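Local coordinates for protein GntR family transcriptional regulator (Streptococcus agalactiae, PDB 7B5U) that binds c-di-AMP through its RCK_C domain, the part present here, and probably regulates transcription by contacting DNA through a GntR-type domain, at residues A[6-11]-A[59-64]; A[15-20]-A[51-56]; A[30-35]-A[65-70]; A[35-40]-A[55-60]. One frame throughout, in Å; residues are numbered along the deposited sequence.

Contact 1. Residues A[6-11]-A[59-64]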
# COMPACT_ATOMS: atom_id res chain seq x y z
N TYR A 6 7.86 -7.38 -0.59
CA TYR A 6 9.28 -7.27 -0.32
C TYR A 6 9.49 -6.76 1.11
O TYR A 6 8.64 -6.07 1.68
CB TYR A 6 9.91 -6.26 -1.27
CG TYR A 6 9.90 -6.70 -2.71
CD1 TYR A 6 8.86 -6.35 -3.55
CD2 TYR A 6 10.92 -7.49 -3.22
CE1 TYR A 6 8.84 -6.76 -4.87
CE2 TYR A 6 10.91 -7.90 -4.53
CZ TYR A 6 9.87 -7.54 -5.35
OH TYR A 6 9.84 -7.95 -6.67
N GLU A 7 10.66 -7.09 1.67
CA GLU A 7 11.04 -6.66 3.01
C GLU A 7 12.41 -6.01 2.92
O GLU A 7 13.34 -6.62 2.39
CB GLU A 7 11.10 -7.86 3.97
CG GLU A 7 11.44 -7.49 5.41
CD GLU A 7 11.49 -8.69 6.34
OE1 GLU A 7 11.79 -8.50 7.54
OE2 GLU A 7 11.24 -9.83 5.89
N ILE A 8 12.54 -4.78 3.41
CA ILE A 8 13.85 -4.15 3.55
C ILE A 8 14.04 -3.68 4.98
O ILE A 8 13.10 -3.21 5.63
CB ILE A 8 14.08 -2.98 2.56
CG1 ILE A 8 13.05 -1.87 2.76
CG2 ILE A 8 14.11 -3.49 1.12
CD1 ILE A 8 13.39 -0.61 1.97
N ILE A 9 15.26 -3.83 5.48
CA ILE A 9 15.65 -3.33 6.79
C ILE A 9 16.41 -2.02 6.56
O ILE A 9 17.47 -2.02 5.94
CB ILE A 9 16.53 -4.34 7.54
CG1 ILE A 9 15.81 -5.69 7.71
CG2 ILE A 9 16.95 -3.75 8.90
CD1 ILE A 9 16.73 -6.80 8.20
N VAL A 10 15.86 -0.91 7.05
CA VAL A 10 16.47 0.40 6.81
C VAL A 10 17.54 0.68 7.86
O VAL A 10 17.38 1.52 8.75
CB VAL A 10 15.41 1.51 6.63
CG1 VAL A 10 14.65 1.29 5.33
CG2 VAL A 10 14.43 1.59 7.81
N SER A 11 18.65 -0.04 7.74
CA SER A 11 19.71 -0.02 8.73
C SER A 11 20.78 1.03 8.45
O SER A 11 21.61 1.29 9.33
CB SER A 11 20.35 -1.40 8.83
OG SER A 11 20.81 -1.83 7.57
N ILE A 59 10.54 -2.50 6.50
CA ILE A 59 9.46 -1.99 5.65
C ILE A 59 9.03 -3.13 4.73
O ILE A 59 9.86 -3.69 4.00
CB ILE A 59 9.90 -0.78 4.81
CG1 ILE A 59 10.55 0.32 5.65
CG2 ILE A 59 8.73 -0.25 3.97
CD1 ILE A 59 11.02 1.48 4.81
N PHE A 60 7.74 -3.45 4.76
CA PHE A 60 7.14 -4.45 3.88
C PHE A 60 6.32 -3.71 2.83
O PHE A 60 5.50 -2.87 3.18
CB PHE A 60 6.23 -5.38 4.70
CG PHE A 60 6.98 -6.21 5.71
CD1 PHE A 60 7.31 -5.69 6.95
CD2 PHE A 60 7.36 -7.51 5.42
CE1 PHE A 60 8.02 -6.44 7.88
CE2 PHE A 60 8.07 -8.27 6.35
CZ PHE A 60 8.39 -7.73 7.58
N PHE A 61 6.55 -4.01 1.55
CA PHE A 61 5.90 -3.25 0.49
C PHE A 61 5.67 -4.13 -0.73
O PHE A 61 6.40 -5.10 -0.96
CB PHE A 61 6.72 -2.01 0.10
CG PHE A 61 8.09 -2.32 -0.43
CD1 PHE A 61 8.31 -2.46 -1.79
CD2 PHE A 61 9.17 -2.45 0.43
CE1 PHE A 61 9.58 -2.75 -2.28
CE2 PHE A 61 10.44 -2.74 -0.06
CZ PHE A 61 10.64 -2.87 -1.41
N VAL A 62 4.64 -3.79 -1.51
CA VAL A 62 4.36 -4.47 -2.76
C VAL A 62 4.87 -3.63 -3.92
O VAL A 62 5.01 -2.40 -3.85
CB VAL A 62 2.87 -4.86 -2.94
CG1 VAL A 62 2.46 -5.85 -1.86
CG2 VAL A 62 1.96 -3.64 -2.98
N GLY A 63 5.14 -4.32 -5.02
CA GLY A 63 5.72 -3.74 -6.22
C GLY A 63 6.28 -4.85 -7.09
O GLY A 63 5.85 -6.01 -6.99
N ASP A 64 7.19 -4.48 -7.98
CA ASP A 64 7.94 -5.46 -8.74
C ASP A 64 9.43 -5.28 -8.44
O ASP A 64 9.82 -4.52 -7.56
CB ASP A 64 7.56 -5.40 -10.23
CG ASP A 64 7.92 -4.09 -10.89
OD1 ASP A 64 7.52 -3.90 -12.06
OD2 ASP A 64 8.63 -3.26 -10.28
O HOH W 1 6.85 -8.97 -6.72
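Strand 6-9 is an outermost strand, within this chain, of the antiparallel sheet of the RCK_C domain. Against strand 58-62, Tyr6/Phe61 and Ile8/Ile59 are antiparallel hydrogen-bonded pairs, each with two backbone N-H to O bonds, and Glu7/Phe60 between them is a non-hydrogen-bonded pair. On the face carrying the two bonded pairs, the Phe61 ring is the surface that Tyr6 and Ile8 fit against. Its CG sits between the backbone N and the carbonyl carbon (chi1 61°), which leans the ring toward strand 6-9. Tyr6 CB drops onto one ring face, 3.5 Å from Phe61 CZ, while Ile8 CG2 meets the ring edge at Phe61 CE2, 3.9 Å away. The two rings are nearly parallel but slid apart, centroids 5.5 Å from each other, so the Tyr6 methylene does the covering. Helix 65-74 closes over this face, with Met71 on Ile59 and Phe61. On the other face the extended Glu7 chain runs alongside the Phe60 ring and lays CG over it, 4.0 Å from the centroid, a CH-pi contact; Glu7 OE1 is hydrogen-bonded to His58 ND1. Past strand 58-62, a water bridges Tyr6 OH, 3.2 Å away, and Gly63 O, donating at 3.1 Å.

Contact 2. Residues A[15-20]-A[51-56]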
# COMPACT_ATOMS: atom_id res chain seq x y z
N GLU A 15 18.66 10.45 4.83
CA GLU A 15 17.84 11.65 5.01
C GLU A 15 16.36 11.34 5.16
O GLU A 15 15.59 12.19 5.62
CB GLU A 15 18.02 12.56 3.79
CG GLU A 15 17.58 11.86 2.50
CD GLU A 15 17.61 12.75 1.27
OE1 GLU A 15 16.95 13.80 1.28
OE2 GLU A 15 18.27 12.37 0.28
N HIS A 16 15.93 10.15 4.76
CA HIS A 16 14.52 9.82 4.81
C HIS A 16 14.09 9.27 6.17
O HIS A 16 12.88 9.20 6.43
CB HIS A 16 14.18 8.85 3.68
CG HIS A 16 14.57 9.36 2.33
ND1 HIS A 16 14.16 10.59 1.85
CD2 HIS A 16 15.34 8.82 1.35
CE1 HIS A 16 14.66 10.78 0.64
NE2 HIS A 16 15.38 9.72 0.32
N LEU A 17 15.02 8.94 7.06
CA LEU A 17 14.65 8.38 8.35
C LEU A 17 14.16 9.48 9.27
O LEU A 17 14.55 10.65 9.18
CB LEU A 17 15.82 7.63 8.97
CG LEU A 17 16.29 6.42 8.17
CD1 LEU A 17 17.56 5.85 8.78
CD2 LEU A 17 15.18 5.37 8.10
N GLY A 18 13.27 9.10 10.19
CA GLY A 18 12.66 10.08 11.06
C GLY A 18 11.57 10.89 10.41
O GLY A 18 11.13 11.90 10.99
N LYS A 19 11.13 10.52 9.22
CA LYS A 19 10.04 11.16 8.51
C LYS A 19 8.85 10.22 8.40
O LYS A 19 8.98 9.00 8.47
CB LYS A 19 10.50 11.59 7.12
CG LYS A 19 11.64 12.61 7.13
CD LYS A 19 11.47 13.62 6.02
CE LYS A 19 12.62 14.61 5.95
NZ LYS A 19 13.75 14.09 5.12
N SER A 20 7.68 10.82 8.22
CA SER A 20 6.48 10.04 8.01
C SER A 20 6.37 9.61 6.55
O SER A 20 6.93 10.22 5.64
CB SER A 20 5.24 10.86 8.38
OG SER A 20 5.02 11.89 7.44
N SER A 51 2.52 7.34 9.86
CA SER A 51 3.50 6.42 10.40
C SER A 51 4.90 6.87 10.02
O SER A 51 5.14 7.31 8.89
CB SER A 51 3.22 5.01 9.87
OG SER A 51 2.08 4.44 10.49
N VAL A 52 5.83 6.77 10.97
CA VAL A 52 7.20 7.24 10.79
C VAL A 52 8.12 6.05 10.54
O VAL A 52 7.92 4.96 11.10
CB VAL A 52 7.65 8.06 12.02
CG1 VAL A 52 9.08 8.58 11.86
CG2 VAL A 52 6.70 9.22 12.24
N ILE A 53 9.11 6.24 9.68
CA ILE A 53 10.10 5.22 9.42
C ILE A 53 11.38 5.58 10.17
O ILE A 53 11.96 6.65 9.95
CB ILE A 53 10.34 5.04 7.91
CG1 ILE A 53 9.03 4.65 7.22
CG2 ILE A 53 11.41 3.99 7.66
CD1 ILE A 53 9.12 4.62 5.72
N GLU A 54 11.81 4.69 11.07
CA GLU A 54 12.98 4.91 11.91
C GLU A 54 14.08 3.91 11.57
O GLU A 54 13.82 2.84 11.01
CB GLU A 54 12.63 4.73 13.39
CG GLU A 54 11.30 5.34 13.82
CD GLU A 54 11.40 6.81 14.13
OE1 GLU A 54 12.39 7.45 13.69
OE2 GLU A 54 10.50 7.33 14.82
N GLN A 55 15.30 4.25 11.94
CA GLN A 55 16.42 3.39 11.57
C GLN A 55 16.28 2.02 12.21
O GLN A 55 15.94 1.88 13.39
CB GLN A 55 17.75 4.02 11.98
CG GLN A 55 18.92 3.29 11.34
CD GLN A 55 20.21 4.07 11.44
OE1 GLN A 55 20.82 4.16 12.52
NE2 GLN A 55 20.65 4.66 10.34
N GLY A 56 16.54 0.98 11.41
CA GLY A 56 16.40 -0.38 11.87
C GLY A 56 15.03 -0.99 11.64
O GLY A 56 14.88 -2.21 11.79
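The imidazole of His16 has Glu15 CG over the centre of one face, 3.6 Å above its plane, and the ring also stacks with that of Tyr74; it points away from segment 51-56. Two other flat groups, both on segment 51-56, come toward the turn instead. The Glu54 chain bends at its second torsion (chi2 -84°), which carries the carboxylate back until OE1 is 3.7 Å from Gly18 CA. The amide of Gln55 ends an extended chain that obliquely crosses Leu17, whose CD1 lies 3.7 Å from both CB and NE2 of Gln55; that NE2 is hydrogen-bonded to Asp13 OD1.

Between these groups runs the backbone of a type II beta turn, His16 to Lys19, leading into a short, weakly bonded antiparallel ribbon of strands 19-20 and 52-53. Gly18 takes the third position of the turn with positive phi (77°), and its N, sitting nearly on the C=O axis of Ile53, donates to Ile53 O at 2.8 Å. Ile53 N returns a straighter bond to Lys19 O, 3.0 Å long and 168° at the hydrogen. The other branch of Leu17, CD2, packs on Ile53 CG2 at 4.0 Å, while Ile53 also touches Ile21 and Leu24 of the short helix 21-24. Val52 presses CG1 against the turn's exit, over Gly18 C and Lys19 O. Lys19 folds back along its own segment, and NZ donates to Glu15 O at 2.7 Å from above the carbonyl plane. Where the ribbon ends, Ser20 OG N-caps that helix by accepting from Glu23 N.

Contact 3. Residues A[30-35]-A[65-70]. With 2BA ((2R,3R,3aS,5R,7aR,9R,10R,10aS,12R,14aR)-2,9-bis(6-amino-9H-purin-9-yl)octahydro-2H,7H-difuro[3,2-d:3',2'-j][1,3,7,9,2,8 ]tetraoxadiphosphacyclododecine-3,5,10,12-tetrol 5,12-dioxide), chain C.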
# COMPACT_ATOMS: atom_id res chain seq x y z
N THR A 30 9.14 6.05 -5.20
CA THR A 30 9.70 4.73 -5.46
C THR A 30 8.75 3.77 -6.16
O THR A 30 9.18 2.68 -6.54
CB THR A 30 10.12 4.04 -4.15
OG1 THR A 30 8.95 3.79 -3.36
CG2 THR A 30 11.13 4.90 -3.38
N GLY A 31 7.46 4.11 -6.28
CA GLY A 31 6.49 3.18 -6.82
C GLY A 31 6.02 2.11 -5.86
O GLY A 31 5.22 1.26 -6.26
N ALA A 32 6.46 2.15 -4.61
CA ALA A 32 6.11 1.12 -3.63
C ALA A 32 4.86 1.48 -2.85
O ALA A 32 4.64 2.64 -2.50
CB ALA A 32 7.26 0.95 -2.65
N THR A 33 4.07 0.46 -2.53
CA THR A 33 2.96 0.61 -1.59
C THR A 33 3.34 -0.15 -0.32
O THR A 33 3.46 -1.39 -0.35
CB THR A 33 1.66 0.07 -2.18
OG1 THR A 33 1.35 0.80 -3.38
CG2 THR A 33 0.51 0.24 -1.20
N ILE A 34 3.55 0.59 0.76
CA ILE A 34 3.94 -0.02 2.04
C ILE A 34 2.73 -0.66 2.69
O ILE A 34 1.69 -0.02 2.87
CB ILE A 34 4.59 1.02 2.96
CG1 ILE A 34 5.89 1.57 2.35
CG2 ILE A 34 4.81 0.43 4.35
CD1 ILE A 34 6.47 2.76 3.11
N VAL A 35 2.85 -1.95 3.03
CA VAL A 35 1.76 -2.68 3.67
C VAL A 35 1.93 -2.78 5.17
O VAL A 35 0.94 -2.94 5.89
CB VAL A 35 1.55 -4.08 3.04
CG1 VAL A 35 1.17 -3.93 1.60
CG2 VAL A 35 2.78 -4.95 3.18
N GLU A 65 10.27 -5.98 -9.20
CA GLU A 65 11.71 -5.92 -8.96
C GLU A 65 12.25 -4.51 -9.11
O GLU A 65 13.18 -4.11 -8.38
CB GLU A 65 12.44 -6.88 -9.91
CG GLU A 65 12.39 -8.34 -9.48
CD GLU A 65 11.18 -9.10 -10.00
OE1 GLU A 65 11.22 -10.35 -9.98
OE2 GLU A 65 10.18 -8.47 -10.41
N ASP A 66 11.70 -3.73 -10.05
CA ASP A 66 12.16 -2.36 -10.23
C ASP A 66 11.79 -1.49 -9.04
O ASP A 66 12.58 -0.64 -8.62
CB ASP A 66 11.60 -1.79 -11.53
CG ASP A 66 12.34 -0.54 -11.98
OD1 ASP A 66 13.53 -0.65 -12.35
OD2 ASP A 66 11.73 0.55 -11.98
N VAL A 67 10.58 -1.68 -8.49
CA VAL A 67 10.19 -0.95 -7.29
C VAL A 67 11.13 -1.30 -6.14
O VAL A 67 11.54 -0.42 -5.36
CB VAL A 67 8.73 -1.27 -6.93
CG1 VAL A 67 8.39 -0.71 -5.57
CG2 VAL A 67 7.80 -0.73 -8.00
N TYR A 68 11.48 -2.58 -6.00
CA TYR A 68 12.45 -2.97 -4.99
C TYR A 68 13.76 -2.20 -5.17
O TYR A 68 14.33 -1.69 -4.20
CB TYR A 68 12.70 -4.48 -4.99
CG TYR A 68 13.94 -4.80 -4.21
CD1 TYR A 68 13.94 -4.79 -2.82
CD2 TYR A 68 15.16 -5.02 -4.86
CE1 TYR A 68 15.10 -5.02 -2.10
CE2 TYR A 68 16.33 -5.25 -4.15
CZ TYR A 68 16.29 -5.25 -2.77
OH TYR A 68 17.43 -5.48 -2.03
N ALA A 69 14.27 -2.12 -6.40
CA ALA A 69 15.52 -1.41 -6.65
C ALA A 69 15.41 0.06 -6.26
O ALA A 69 16.35 0.64 -5.69
CB ALA A 69 15.91 -1.55 -8.12
N ARG A 70 14.27 0.68 -6.55
CA ARG A 70 14.04 2.07 -6.16
C ARG A 70 14.04 2.23 -4.64
O ARG A 70 14.65 3.16 -4.10
CB ARG A 70 12.76 2.60 -6.80
CG ARG A 70 12.83 2.61 -8.32
CD ARG A 70 11.50 2.90 -9.01
NE ARG A 70 11.06 4.26 -8.72
CZ ARG A 70 9.85 4.73 -9.02
NH1 ARG A 70 8.95 3.95 -9.64
NH2 ARG A 70 9.55 5.98 -8.70
P 2BA C . -0.72 9.40 -3.22
O1P 2BA C . -0.12 8.10 -3.63
O2P 2BA C . -0.81 10.47 -4.25
O5' 2BA C . -2.17 9.07 -2.57
C5' 2BA C . -3.05 10.14 -2.28
C4' 2BA C . -4.18 9.56 -1.38
O4' 2BA C . -4.87 8.66 -2.08
C3' 2BA C . -3.63 8.89 -0.10
O3' 2BA C . -3.49 9.85 0.88
C2' 2BA C . -4.73 7.81 0.13
O2' 2BA C . -5.85 8.37 0.93
C1' 2BA C . -5.11 7.43 -1.11
N9 2BA C . -4.39 6.29 -1.66
C8 2BA C . -3.44 6.36 -2.63
N7 2BA C . -3.00 5.11 -2.88
C5 2BA C . -3.68 4.29 -2.03
C6 2BA C . -3.69 2.94 -1.82
N6 2BA C . -2.85 2.01 -2.51
N1 2BA C . -4.51 2.42 -0.91
C2 2BA C . -5.34 3.21 -0.18
N3 2BA C . -5.38 4.53 -0.38
C4 2BA C . -4.53 5.03 -1.31
P1 2BA C . -2.54 9.58 2.20
O1P1 2BA C . -2.83 8.26 2.81
O2P1 2BA C . -2.71 10.77 3.08
O5'1 2BA C . -1.03 9.50 1.58
C5'1 2BA C . -0.43 10.68 1.10
C4'1 2BA C . 0.84 10.24 0.29
O4'1 2BA C . 1.70 9.62 1.09
C3'1 2BA C . 0.47 9.28 -0.86
O3'1 2BA C . 0.14 10.05 -1.97
C2'1 2BA C . 1.77 8.45 -0.95
O2'1 2BA C . 2.76 9.12 -1.85
C1'1 2BA C . 2.22 8.35 0.31
N91 2BA C . 1.76 7.19 1.07
C81 2BA C . 0.80 7.15 2.03
N71 2BA C . 0.65 5.88 2.45
C51 2BA C . 1.52 5.14 1.72
C61 2BA C . 1.83 3.79 1.66
N61 2BA C . 1.20 2.84 2.52
N11 2BA C . 2.76 3.36 0.83
C21 2BA C . 3.38 4.23 -0.01
N31 2BA C . 3.13 5.54 0.01
C41 2BA C . 2.18 5.95 0.87
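An ST turn at the end of helix 26-30 takes the chain past helix 65-74 and on into strand 33-39, where the RCK_C domain meets c-di-AMP. The turn supplies the polar order within segment 30-35: Thr30 OG1, placed between the backbone N and the carbonyl carbon, accepts from Ala32 N at 3.2 Å, and it has a second partner in Val26 O. Gly31, with positive phi (79°), is where the helical path is left.

Across the two segments no hydrogen bond forms, and packing carries the contact. A bend at chi3 (66°) folds the Arg70 chain over the peptide that joins Thr30 to Gly31. The guanidinium lies flat on it, with Thr30 C 3.2 Å above the centre of its plane and Gly31 N nearer the rim. Because it meets the peptide by its face, its N-H groups are badly aimed at Thr30 O; the hydrogen bond of Arg70 NH2 goes to Gln29 O instead, close to the helix end. Apolar contact comes from Val67, whose CG1, anti to the backbone N, touches both CA and CB of Ala32 at 3.5 Å, while its CG2 rests near Gly31 O.

Ligand recognition follows a few residues later and uses main chain. One adenine reads Ile34 as a neighbouring strand would, in paired bonds of opposite direction; Asn25 and His28 of both subunits also bind the ligand. Ile34 N donates to 2BA N11 at 2.9 Å and 164°, and the exocyclic 2BA N61 donates back to Ile34 O, also at 2.9 Å.

Contact 4. Residues A[35-40]-A[55-60]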
# COMPACT_ATOMS: atom_id res chain seq x y z
N VAL A 35 2.85 -1.95 3.03
CA VAL A 35 1.76 -2.68 3.67
C VAL A 35 1.93 -2.78 5.17
O VAL A 35 0.94 -2.94 5.89
CB VAL A 35 1.55 -4.08 3.04
CG1 VAL A 35 1.17 -3.93 1.60
CG2 VAL A 35 2.78 -4.95 3.18
N ALA A 36 3.17 -2.70 5.66
CA ALA A 36 3.40 -2.78 7.09
C ALA A 36 4.78 -2.23 7.42
O ALA A 36 5.69 -2.26 6.59
CB ALA A 36 3.31 -4.22 7.61
N ILE A 37 4.92 -1.73 8.65
CA ILE A 37 6.20 -1.36 9.23
C ILE A 37 6.40 -2.21 10.47
O ILE A 37 5.49 -2.33 11.31
CB ILE A 37 6.27 0.13 9.62
CG1 ILE A 37 6.05 1.02 8.41
CG2 ILE A 37 7.60 0.44 10.30
CD1 ILE A 37 5.71 2.43 8.78
N GLU A 38 7.59 -2.79 10.61
CA GLU A 38 7.97 -3.44 11.85
C GLU A 38 8.94 -2.52 12.58
O GLU A 38 9.97 -2.13 12.01
CB GLU A 38 8.62 -4.80 11.60
CG GLU A 38 8.86 -5.56 12.89
CD GLU A 38 9.66 -6.82 12.68
OE1 GLU A 38 9.92 -7.18 11.51
OE2 GLU A 38 10.01 -7.47 13.68
N HIS A 39 8.60 -2.17 13.82
CA HIS A 39 9.37 -1.22 14.61
C HIS A 39 9.47 -1.79 16.02
O HIS A 39 8.45 -2.07 16.64
CB HIS A 39 8.63 0.11 14.64
CG HIS A 39 9.28 1.14 15.52
ND1 HIS A 39 10.53 1.66 15.25
CD2 HIS A 39 8.85 1.73 16.66
CE1 HIS A 39 10.84 2.54 16.19
NE2 HIS A 39 9.84 2.59 17.05
N GLU A 40 10.70 -1.99 16.50
CA GLU A 40 10.91 -2.57 17.82
C GLU A 40 10.17 -3.90 17.97
O GLU A 40 9.64 -4.23 19.03
CB GLU A 40 10.53 -1.59 18.94
CG GLU A 40 11.27 -0.26 18.88
CD GLU A 40 10.62 0.83 19.73
OE1 GLU A 40 9.48 0.63 20.19
OE2 GLU A 40 11.26 1.89 19.92
N GLN A 55 15.30 4.25 11.94
CA GLN A 55 16.42 3.39 11.57
C GLN A 55 16.28 2.02 12.21
O GLN A 55 15.94 1.88 13.39
CB GLN A 55 17.75 4.02 11.98
CG GLN A 55 18.92 3.29 11.34
CD GLN A 55 20.21 4.07 11.44
OE1 GLN A 55 20.82 4.16 12.52
NE2 GLN A 55 20.65 4.66 10.34
N GLY A 56 16.54 0.98 11.41
CA GLY A 56 16.40 -0.38 11.87
C GLY A 56 15.03 -0.99 11.64
O GLY A 56 14.88 -2.21 11.79
N ASP A 57 14.04 -0.19 11.27
CA ASP A 57 12.72 -0.74 11.01
C ASP A 57 12.76 -1.65 9.78
O ASP A 57 13.61 -1.53 8.90
CB ASP A 57 11.72 0.38 10.74
CG ASP A 57 11.35 1.16 11.99
OD1 ASP A 57 11.79 0.79 13.10
OD2 ASP A 57 10.60 2.15 11.85
N HIS A 58 11.79 -2.57 9.72
CA HIS A 58 11.57 -3.37 8.51
C HIS A 58 10.37 -2.79 7.78
O HIS A 58 9.30 -2.61 8.38
CB HIS A 58 11.30 -4.83 8.85
CG HIS A 58 12.39 -5.52 9.60
ND1 HIS A 58 12.73 -6.83 9.35
CD2 HIS A 58 13.21 -5.10 10.59
CE1 HIS A 58 13.72 -7.19 10.15
NE2 HIS A 58 14.03 -6.16 10.91
N ILE A 59 10.54 -2.50 6.50
CA ILE A 59 9.46 -1.99 5.65
C ILE A 59 9.03 -3.13 4.73
O ILE A 59 9.86 -3.69 4.00
CB ILE A 59 9.90 -0.78 4.81
CG1 ILE A 59 10.55 0.32 5.65
CG2 ILE A 59 8.73 -0.25 3.97
CD1 ILE A 59 11.02 1.48 4.81
N PHE A 60 7.74 -3.45 4.76
CA PHE A 60 7.14 -4.45 3.88
C PHE A 60 6.32 -3.71 2.83
O PHE A 60 5.50 -2.87 3.18
CB PHE A 60 6.23 -5.38 4.70
CG PHE A 60 6.98 -6.21 5.71
CD1 PHE A 60 7.31 -5.69 6.95
CD2 PHE A 60 7.36 -7.51 5.42
CE1 PHE A 60 8.02 -6.44 7.88
CE2 PHE A 60 8.07 -8.27 6.35
CZ PHE A 60 8.39 -7.73 7.58
O HOH W 2 12.89 -1.31 14.55
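This is a strand-to-strand pairing inside the antiparallel sheet of the RCK_C domain, joining strand 33-39 to strand 58-62, with a classic beta bulge at one end and a histidine-carboxylate bond at the other. At the bulge, Val35 and Ala36 both face Phe60: Val35 N donates to Phe60 O at 2.8 Å from above the carbonyl plane, and the bond from Ala36 N to the same oxygen is weak. Regular pairing then resumes, and Glu38 N reaches His58 O at 2.8 Å with a nearly straight 174°. On the face shared by Glu38, His58 and Phe60, the extended Glu38 chain runs alongside His58 and sets OE1 over one face of the imidazole, 3.5 Å from His58 CG. His58 ND1 bonds to Glu7 OE1, so two carboxylates lie near this ring and could raise its proton affinity. At the far end His39 ND1 donates to Asp57 OD1 at 2.6 Å, exactly in the ring plane and onto the syn lone pair, although the carboxylate is turned 81° from the ring. The same oxygen accepts from a water that also takes the Glu40 N-H, while Asp57 OD2 receives Glu54 N. The pair lies in the middle of the sheet, strand 6-9 flanking 58-62 and strand 42-45 flanking 33-39, and Leu3 of the second subunit packs on Ala36 and Phe60.

In the fold
All four contacts lie within one RCK_C domain. Contacts 1 and 4, centres about 8 Å apart, end on the same stretch and share Ile59 and Phe60, so strand 58-62 pairs with 6-9 along one side and 33-39 along the other. Contact 3 joins helix 65-74 to the residues just before strand 33-39; its segment ends on that strand, sharing Val35 with contact 4, which is nested in its loop. Contact 2, a separate ribbon about 16 Å from contact 3 between centres, is nested inside contact 1. Along the chain the segments of contact 3 alternate with those of contacts 1 and 2. Contacts 1, 3 and 4 touch the second subunit, and c-di-AMP is itself bound by residues of both.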